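Local coordinates for protein oligogalacturonate lyase (PDB 3C5M) that probably cleaves oligogalacturonides, the breakdown products of pectin, as a manganese-binding lyase with a seven-bladed beta-propeller fold, at residues 332-344 with 367-381. Numbering follows the deposited sequence.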
ATOM      1  N   ALA A 332       5.506 -18.266 -11.377  1.00 53.91           N
ATOM      2  CA  ALA A 332       4.856 -18.022 -10.100  1.00 55.62           C
ATOM      3  C   ALA A 332       4.934 -19.301  -9.272  1.00 54.87           C
ATOM      4  O   ALA A 332       4.877 -20.397  -9.817  1.00 61.06           O
ATOM      5  CB  ALA A 332       3.400 -17.625 -10.327  1.00 48.32           C
ATOM      6  N   GLN A 333       5.061 -19.171  -7.960  1.00 54.36           N
ATOM      7  CA  GLN A 333       5.141 -20.353  -7.112  1.00 49.05           C
ATOM      8  C   GLN A 333       4.457 -20.103  -5.771  1.00 45.60           C
ATOM      9  O   GLN A 333       4.546 -19.003  -5.222  1.00 51.34           O
ATOM     10  CB  GLN A 333       6.608 -20.718  -6.903  1.00 55.93           C
ATOM     11  CG  GLN A 333       6.844 -22.060  -6.231  1.00 65.30           C
ATOM     12  CD  GLN A 333       8.312 -22.489  -6.286  1.00 68.26           C
ATOM     13  OE1 GLN A 333       8.688 -23.547  -5.776  1.00 71.15           O
ATOM     14  NE2 GLN A 333       9.144 -21.662  -6.909  1.00 66.47           N
ATOM     15  N   LYS A 334       3.767 -21.111  -5.249  1.00 31.42           N
ATOM     16  CA  LYS A 334       3.085 -20.959  -3.968  1.00 30.95           C
ATOM     17  C   LYS A 334       4.098 -20.930  -2.843  1.00 31.99           C
ATOM     18  O   LYS A 334       4.858 -21.875  -2.689  1.00 27.61           O
ATOM     19  CB  LYS A 334       2.110 -22.108  -3.725  1.00 38.14           C
ATOM     20  CG  LYS A 334       0.906 -22.133  -4.652  1.00 48.65           C
ATOM     21  CD  LYS A 334      -0.114 -23.159  -4.158  1.00 49.41           C
ATOM     22  CE  LYS A 334      -1.368 -23.206  -5.027  1.00 56.20           C
ATOM     23  NZ  LYS A 334      -1.120 -23.669  -6.432  1.00 62.37           N
ATOM     24  N   LEU A 335       4.105 -19.853  -2.057  1.00 35.44           N
ATOM     25  CA  LEU A 335       5.058 -19.720  -0.945  1.00 44.07           C
ATOM     26  C   LEU A 335       4.534 -20.493   0.250  1.00 44.05           C
ATOM     27  O   LEU A 335       5.091 -21.503   0.667  1.00 46.60           O
ATOM     28  CB  LEU A 335       5.232 -18.248  -0.532  1.00 49.77           C
ATOM     29  CG  LEU A 335       6.578 -17.799   0.063  1.00 51.74           C
ATOM     30  CD1 LEU A 335       6.386 -16.502   0.842  1.00 35.32           C
ATOM     31  CD2 LEU A 335       7.147 -18.876   0.959  1.00 55.22           C
ATOM     32  N   CYS A 336       3.454 -19.986   0.816  1.00 45.99           N
ATOM     33  CA  CYS A 336       2.843 -20.627   1.952  1.00 40.55           C
ATOM     34  C   CYS A 336       1.388 -20.291   1.809  1.00 38.12           C
ATOM     35  O   CYS A 336       0.936 -19.901   0.731  1.00 35.00           O
ATOM     36  CB  CYS A 336       3.394 -20.079   3.272  1.00 38.74           C
ATOM     37  SG  CYS A 336       2.928 -18.376   3.626  1.00 41.00           S
ATOM     38  N   LYS A 337       0.658 -20.416   2.900  1.00 38.57           N
ATOM     39  CA  LYS A 337      -0.763 -20.160   2.864  1.00 40.07           C
ATOM     40  C   LYS A 337      -1.129 -19.066   3.860  1.00 36.17           C
ATOM     41  O   LYS A 337      -0.648 -19.077   4.984  1.00 40.41           O
ATOM     42  CB  LYS A 337      -1.476 -21.482   3.172  1.00 38.35           C
ATOM     43  CG  LYS A 337      -2.946 -21.516   2.860  1.00 48.12           C
ATOM     44  CD  LYS A 337      -3.474 -22.950   2.721  1.00 49.64           C
ATOM     45  CE  LYS A 337      -3.355 -23.771   4.010  1.00 53.33           C
ATOM     46  NZ  LYS A 337      -1.986 -24.331   4.212  1.00 45.03           N
ATOM     47  N   HIS A 338      -1.951 -18.107   3.436  1.00 36.95           N
ATOM     48  CA  HIS A 338      -2.380 -17.028   4.323  1.00 42.79           C
ATOM     49  C   HIS A 338      -3.768 -17.314   4.884  1.00 40.22           C
ATOM     50  O   HIS A 338      -4.101 -16.868   5.975  1.00 42.40           O
ATOM     51  CB  HIS A 338      -2.356 -15.658   3.602  1.00 44.18           C
ATOM     52  CG  HIS A 338      -3.338 -15.527   2.475  1.00 42.95           C
ATOM     53  ND1 HIS A 338      -4.704 -15.487   2.672  1.00 39.86           N
ATOM     54  CD2 HIS A 338      -3.148 -15.411   1.139  1.00 40.84           C
ATOM     55  CE1 HIS A 338      -5.311 -15.352   1.504  1.00 34.31           C
ATOM     56  NE2 HIS A 338      -4.390 -15.304   0.557  1.00 26.31           N
ATOM     57  N   SER A 339      -4.568 -18.067   4.133  1.00 43.85           N
ATOM     58  CA  SER A 339      -5.921 -18.447   4.556  1.00 48.24           C
ATOM     59  C   SER A 339      -6.647 -17.340   5.296  1.00 46.12           C
ATOM     60  O   SER A 339      -6.965 -17.480   6.476  1.00 43.26           O
ATOM     61  CB  SER A 339      -5.873 -19.686   5.462  1.00 43.96           C
ATOM     62  OG  SER A 339      -5.378 -20.824   4.773  1.00 43.14           O
ATOM     63  N   THR A 340      -6.926 -16.244   4.609  1.00 43.00           N
ATOM     64  CA  THR A 340      -7.615 -15.148   5.258  1.00 46.41           C
ATOM     65  C   THR A 340      -9.084 -15.128   4.848  1.00 47.03           C
ATOM     66  O   THR A 340      -9.428 -15.493   3.726  1.00 45.92           O
ATOM     67  CB  THR A 340      -6.961 -13.790   4.900  1.00 47.03           C
ATOM     68  OG1 THR A 340      -7.524 -12.752   5.712  1.00 45.19           O
ATOM     69  CG2 THR A 340      -7.196 -13.451   3.431  1.00 36.92           C
ATOM     70  N   SER A 341      -9.941 -14.721   5.776  1.00 47.83           N
ATOM     71  CA  SER A 341     -11.379 -14.611   5.536  1.00 55.16           C
ATOM     72  C   SER A 341     -11.576 -13.165   5.149  1.00 54.53           C
ATOM     73  O   SER A 341     -11.699 -12.314   6.026  1.00 61.37           O
ATOM     74  CB  SER A 341     -12.150 -14.848   6.830  1.00 65.21           C
ATOM     75  OG  SER A 341     -11.913 -13.779   7.752  1.00 54.79           O
ATOM     76  N   TRP A 342     -11.620 -12.871   3.860  1.00 42.81           N
ATOM     77  CA  TRP A 342     -11.761 -11.487   3.431  1.00 48.07           C
ATOM     78  C   TRP A 342     -12.960 -10.719   3.997  1.00 53.72           C
ATOM     79  O   TRP A 342     -13.533  -9.866   3.320  1.00 60.63           O
ATOM     80  CB  TRP A 342     -11.779 -11.438   1.912  1.00 42.16           C
ATOM     81  CG  TRP A 342     -10.634 -12.178   1.317  1.00 44.30           C
ATOM     82  CD1 TRP A 342     -10.492 -13.533   1.220  1.00 47.33           C
ATOM     83  CD2 TRP A 342      -9.464 -11.607   0.729  1.00 44.15           C
ATOM     84  NE1 TRP A 342      -9.304 -13.841   0.600  1.00 40.78           N
ATOM     85  CE2 TRP A 342      -8.655 -12.678   0.289  1.00 36.28           C
ATOM     86  CE3 TRP A 342      -9.019 -10.291   0.531  1.00 40.34           C
ATOM     87  CZ2 TRP A 342      -7.430 -12.475  -0.342  1.00 45.33           C
ATOM     88  CZ3 TRP A 342      -7.800 -10.089  -0.095  1.00 41.35           C
ATOM     89  CH2 TRP A 342      -7.017 -11.179  -0.525  1.00 42.50           C
ATOM     90  N   ASP A 343     -13.319 -11.006   5.244  1.00 54.97           N
ATOM     91  CA  ASP A 343     -14.444 -10.356   5.912  1.00 52.87           C
ATOM     92  C   ASP A 343     -14.173  -8.893   6.211  1.00 47.29           C
ATOM     93  O   ASP A 343     -13.030  -8.456   6.251  1.00 52.42           O
ATOM     94  CB  ASP A 343     -14.757 -11.082   7.220  1.00 62.11           C
ATOM     95  CG  ASP A 343     -15.284 -12.484   7.001  1.00 65.16           C
ATOM     96  OD1 ASP A 343     -15.407 -13.220   8.000  1.00 66.63           O
ATOM     97  OD2 ASP A 343     -15.583 -12.840   5.838  1.00 73.77           O
ATOM     98  N   VAL A 344     -15.240  -8.139   6.420  1.00 45.85           N
ATOM     99  CA  VAL A 344     -15.106  -6.733   6.735  1.00 50.06           C
ATOM    100  C   VAL A 344     -15.371  -6.533   8.216  1.00 52.11           C
ATOM    101  O   VAL A 344     -16.488  -6.720   8.685  1.00 60.47           O
ATOM    102  CB  VAL A 344     -16.093  -5.880   5.926  1.00 47.37           C
ATOM    103  CG1 VAL A 344     -15.728  -5.932   4.453  1.00 47.08           C
ATOM    104  CG2 VAL A 344     -17.502  -6.399   6.124  1.00 62.78           C
ATOM    105  N   PHE A 367       2.787 -10.122   6.105  1.00 29.14           N
ATOM    106  CA  PHE A 367       1.391 -10.054   5.673  1.00 25.81           C
ATOM    107  C   PHE A 367       0.440 -10.206   6.845  1.00 29.83           C
ATOM    108  O   PHE A 367       0.847 -10.639   7.922  1.00 40.66           O
ATOM    109  CB  PHE A 367       1.112 -11.132   4.623  1.00 35.24           C
ATOM    110  CG  PHE A 367       1.199 -12.539   5.146  1.00 31.18           C
ATOM    111  CD1 PHE A 367       0.084 -13.160   5.688  1.00 39.85           C
ATOM    112  CD2 PHE A 367       2.382 -13.248   5.080  1.00 26.07           C
ATOM    113  CE1 PHE A 367       0.150 -14.471   6.152  1.00 35.34           C
ATOM    114  CE2 PHE A 367       2.451 -14.562   5.546  1.00 39.27           C
ATOM    115  CZ  PHE A 367       1.333 -15.171   6.080  1.00 29.22           C
ATOM    116  N   THR A 368      -0.821  -9.836   6.639  1.00 24.20           N
ATOM    117  CA  THR A 368      -1.834  -9.935   7.690  1.00 30.49           C
ATOM    118  C   THR A 368      -2.760 -11.106   7.428  1.00 33.47           C
ATOM    119  O   THR A 368      -2.946 -11.502   6.283  1.00 40.07           O
ATOM    120  CB  THR A 368      -2.753  -8.685   7.751  1.00 27.46           C
ATOM    121  OG1 THR A 368      -1.968  -7.497   7.890  1.00 35.26           O
ATOM    122  CG2 THR A 368      -3.699  -8.787   8.946  1.00 22.74           C
ATOM    123  N   SER A 369      -3.326 -11.674   8.487  1.00 34.35           N
ATOM    124  CA  SER A 369      -4.301 -12.750   8.327  1.00 40.76           C
ATOM    125  C   SER A 369      -5.119 -12.947   9.588  1.00 39.76           C
ATOM    126  O   SER A 369      -4.647 -12.672  10.686  1.00 51.23           O
ATOM    127  CB  SER A 369      -3.646 -14.075   7.963  1.00 28.93           C
ATOM    128  OG  SER A 369      -4.677 -15.013   7.684  1.00 25.54           O
ATOM    129  N   ASP A 370      -6.351 -13.410   9.441  1.00 39.18           N
ATOM    130  CA  ASP A 370      -7.171 -13.645  10.624  1.00 46.62           C
ATOM    131  C   ASP A 370      -7.597 -15.101  10.719  1.00 44.35           C
ATOM    132  O   ASP A 370      -8.607 -15.416  11.338  1.00 49.31           O
ATOM    133  CB  ASP A 370      -8.414 -12.755  10.609  1.00 47.18           C
ATOM    134  CG  ASP A 370      -9.347 -13.052   9.443  1.00 48.17           C
ATOM    135  OD1 ASP A 370     -10.459 -12.452   9.409  1.00 52.76           O
ATOM    136  OD2 ASP A 370      -8.975 -13.868   8.568  1.00 43.89           O
ATOM    137  N   PHE A 371      -6.814 -15.995  10.129  1.00 48.78           N
ATOM    138  CA  PHE A 371      -7.186 -17.398  10.147  1.00 43.94           C
ATOM    139  C   PHE A 371      -7.182 -17.996  11.545  1.00 44.91           C
ATOM    140  O   PHE A 371      -7.936 -18.934  11.816  1.00 43.45           O
ATOM    141  CB  PHE A 371      -6.291 -18.184   9.197  1.00 35.33           C
ATOM    142  CG  PHE A 371      -4.976 -18.558   9.769  1.00 36.26           C
ATOM    143  CD1 PHE A 371      -4.822 -19.765  10.432  1.00 46.54           C
ATOM    144  CD2 PHE A 371      -3.882 -17.728   9.624  1.00 42.44           C
ATOM    145  CE1 PHE A 371      -3.582 -20.150  10.945  1.00 42.06           C
ATOM    146  CE2 PHE A 371      -2.633 -18.096  10.133  1.00 40.43           C
ATOM    147  CZ  PHE A 371      -2.486 -19.313  10.795  1.00 47.91           C
ATOM    148  N   GLU A 372      -6.359 -17.445  12.439  1.00 41.83           N
ATOM    149  CA  GLU A 372      -6.318 -17.944  13.805  1.00 33.85           C
ATOM    150  C   GLU A 372      -7.414 -17.280  14.623  1.00 38.50           C
ATOM    151  O   GLU A 372      -7.408 -17.336  15.852  1.00 42.29           O
ATOM    152  CB  GLU A 372      -4.967 -17.678  14.459  1.00 31.25           C
ATOM    153  CG  GLU A 372      -3.801 -18.390  13.833  1.00 36.36           C
ATOM    154  CD  GLU A 372      -2.648 -18.556  14.810  1.00 49.41           C
ATOM    155  OE1 GLU A 372      -2.839 -19.245  15.841  1.00 54.24           O
ATOM    156  OE2 GLU A 372      -1.553 -17.998  14.556  1.00 55.41           O
ATOM    157  N   GLY A 373      -8.355 -16.639  13.941  1.00 36.06           N
ATOM    158  CA  GLY A 373      -9.451 -16.010  14.657  1.00 44.14           C
ATOM    159  C   GLY A 373      -9.552 -14.501  14.572  1.00 44.07           C
ATOM    160  O   GLY A 373     -10.629 -13.944  14.359  1.00 43.56           O
ATOM    161  N   VAL A 374      -8.437 -13.819  14.766  1.00 48.14           N
ATOM    162  CA  VAL A 374      -8.468 -12.373  14.674  1.00 48.80           C
ATOM    163  C   VAL A 374      -7.297 -11.934  13.816  1.00 45.74           C
ATOM    164  O   VAL A 374      -6.282 -12.641  13.734  1.00 44.40           O
ATOM    165  CB  VAL A 374      -8.382 -11.710  16.063  1.00 43.99           C
ATOM    166  CG1 VAL A 374      -7.018 -11.064  16.265  1.00 45.84           C
ATOM    167  CG2 VAL A 374      -9.488 -10.682  16.197  1.00 53.59           C
ATOM    168  N   PRO A 375      -7.428 -10.773  13.147  1.00 37.69           N
ATOM    169  CA  PRO A 375      -6.330 -10.306  12.311  1.00 27.13           C
ATOM    170  C   PRO A 375      -5.033 -10.169  13.104  1.00 32.88           C
ATOM    171  O   PRO A 375      -4.994  -9.571  14.194  1.00 34.76           O
ATOM    172  CB  PRO A 375      -6.858  -8.988  11.763  1.00 24.03           C
ATOM    173  CG  PRO A 375      -7.805  -8.536  12.809  1.00 27.17           C
ATOM    174  CD  PRO A 375      -8.522  -9.788  13.168  1.00 38.25           C
ATOM    175  N   ALA A 376      -3.979 -10.753  12.541  1.00 29.63           N
ATOM    176  CA  ALA A 376      -2.649 -10.753  13.136  1.00 32.73           C
ATOM    177  C   ALA A 376      -1.580 -10.651  12.041  1.00 35.05           C
ATOM    178  O   ALA A 376      -1.864 -10.830  10.849  1.00 35.46           O
ATOM    179  CB  ALA A 376      -2.449 -12.018  13.951  1.00 25.39           C
ATOM    180  N   ILE A 377      -0.346 -10.390  12.459  1.00 32.87           N
ATOM    181  CA  ILE A 377       0.764 -10.211  11.532  1.00 34.91           C
ATOM    182  C   ILE A 377       1.716 -11.398  11.492  1.00 35.02           C
ATOM    183  O   ILE A 377       2.172 -11.875  12.533  1.00 38.20           O
ATOM    184  CB  ILE A 377       1.562  -8.935  11.906  1.00 36.06           C
ATOM    185  CG1 ILE A 377       0.610  -7.746  12.012  1.00 37.90           C
ATOM    186  CG2 ILE A 377       2.591  -8.617  10.847  1.00 35.91           C
ATOM    187  CD1 ILE A 377       1.277  -6.498  12.504  1.00 44.14           C
ATOM    188  N   TYR A 378       2.025 -11.864  10.284  1.00 34.56           N
ATOM    189  CA  TYR A 378       2.931 -13.001  10.097  1.00 27.13           C
ATOM    190  C   TYR A 378       4.050 -12.635   9.147  1.00 22.79           C
ATOM    191  O   TYR A 378       3.946 -11.676   8.394  1.00 40.19           O
ATOM    192  CB  TYR A 378       2.187 -14.198   9.491  1.00 27.22           C
ATOM    193  CG  TYR A 378       0.994 -14.686  10.282  1.00 31.33           C
ATOM    194  CD1 TYR A 378      -0.231 -14.033  10.209  1.00 29.47           C
ATOM    195  CD2 TYR A 378       1.104 -15.785  11.131  1.00 36.23           C
ATOM    196  CE1 TYR A 378      -1.320 -14.455  10.965  1.00 43.35           C
ATOM    197  CE2 TYR A 378       0.019 -16.219  11.892  1.00 45.44           C
ATOM    198  CZ  TYR A 378      -1.190 -15.546  11.807  1.00 46.27           C
ATOM    199  OH  TYR A 378      -2.263 -15.949  12.578  1.00 53.09           O
ATOM    200  N   ILE A 379       5.125 -13.402   9.192  1.00 22.53           N
ATOM    201  CA  ILE A 379       6.237 -13.208   8.283  1.00 18.14           C
ATOM    202  C   ILE A 379       6.586 -14.606   7.799  1.00 30.75           C
ATOM    203  O   ILE A 379       7.025 -15.451   8.578  1.00 35.79           O
ATOM    204  CB  ILE A 379       7.476 -12.597   8.972  1.00 22.80           C
ATOM    205  CG1 ILE A 379       7.279 -11.100   9.180  1.00 27.38           C
ATOM    206  CG2 ILE A 379       8.711 -12.826   8.118  1.00 24.90           C
ATOM    207  CD1 ILE A 379       8.316 -10.470  10.038  1.00 10.37           C
ATOM    208  N   ALA A 380       6.372 -14.857   6.515  1.00 33.40           N
ATOM    209  CA  ALA A 380       6.672 -16.160   5.950  1.00 33.66           C
ATOM    210  C   ALA A 380       8.087 -16.165   5.384  1.00 42.58           C
ATOM    211  O   ALA A 380       8.462 -15.271   4.629  1.00 45.01           O
ATOM    212  CB  ALA A 380       5.670 -16.496   4.853  1.00 29.34           C
ATOM    213  N   ASP A 381       8.870 -17.175   5.751  1.00 47.37           N
ATOM    214  CA  ASP A 381      10.232 -17.307   5.250  1.00 47.27           C
ATOM    215  C   ASP A 381      10.168 -17.493   3.748  1.00 40.79           C
ATOM    216  O   ASP A 381       9.134 -17.882   3.220  1.00 41.68           O
ATOM    217  CB  ASP A 381      10.922 -18.511   5.901  1.00 52.33           C
ATOM    218  CG  ASP A 381      11.579 -18.160   7.236  1.00 65.70           C
ATOM    219  OD1 ASP A 381      10.953 -17.441   8.063  1.00 68.01           O
ATOM    220  OD2 ASP A 381      12.723 -18.615   7.465  1.00 65.28           O
TER
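Strand 334-337 faces strand 376-381 across two different sheets, their axes 7.6 Å apart at closest and running in roughly opposite senses, at 142°. At the apolar end, C336 and A380 meet: SG of C336 lies 3.5 Å from CB of A380. SG of C336 lies between the backbone N and the carbonyl carbon (chi1 69°), which also brings the sulfur obliquely beside the F367 ring, 5.2 Å from its centroid. L335 touches A380 through CD1. CB of H338 packs against CE1 of F367 at 3.8 Å, while the H338 imidazole leads away and NE2 hydrogen-bonds to G301 O.

Further along, the contact turns polar. S369 OG donates to H338 O at 2.6 Å, a little out of the carbonyl plane. D370 reaches over to the loop after the strand. D370 OD2 accepts from S341 N at 3.1 Å, with its syn lone pair and nearly straight at 176°. OG of S341 is 2.6 Å from D370 OD1. The T340 and D370 side chains cross at about a right angle, and T340 OG1 is hydrogen-bonded to T352 O.

This is face-to-face packing of neighbouring blades in a beta-propeller. The loop leads on toward the manganese site, where H353 and H355 are ligands.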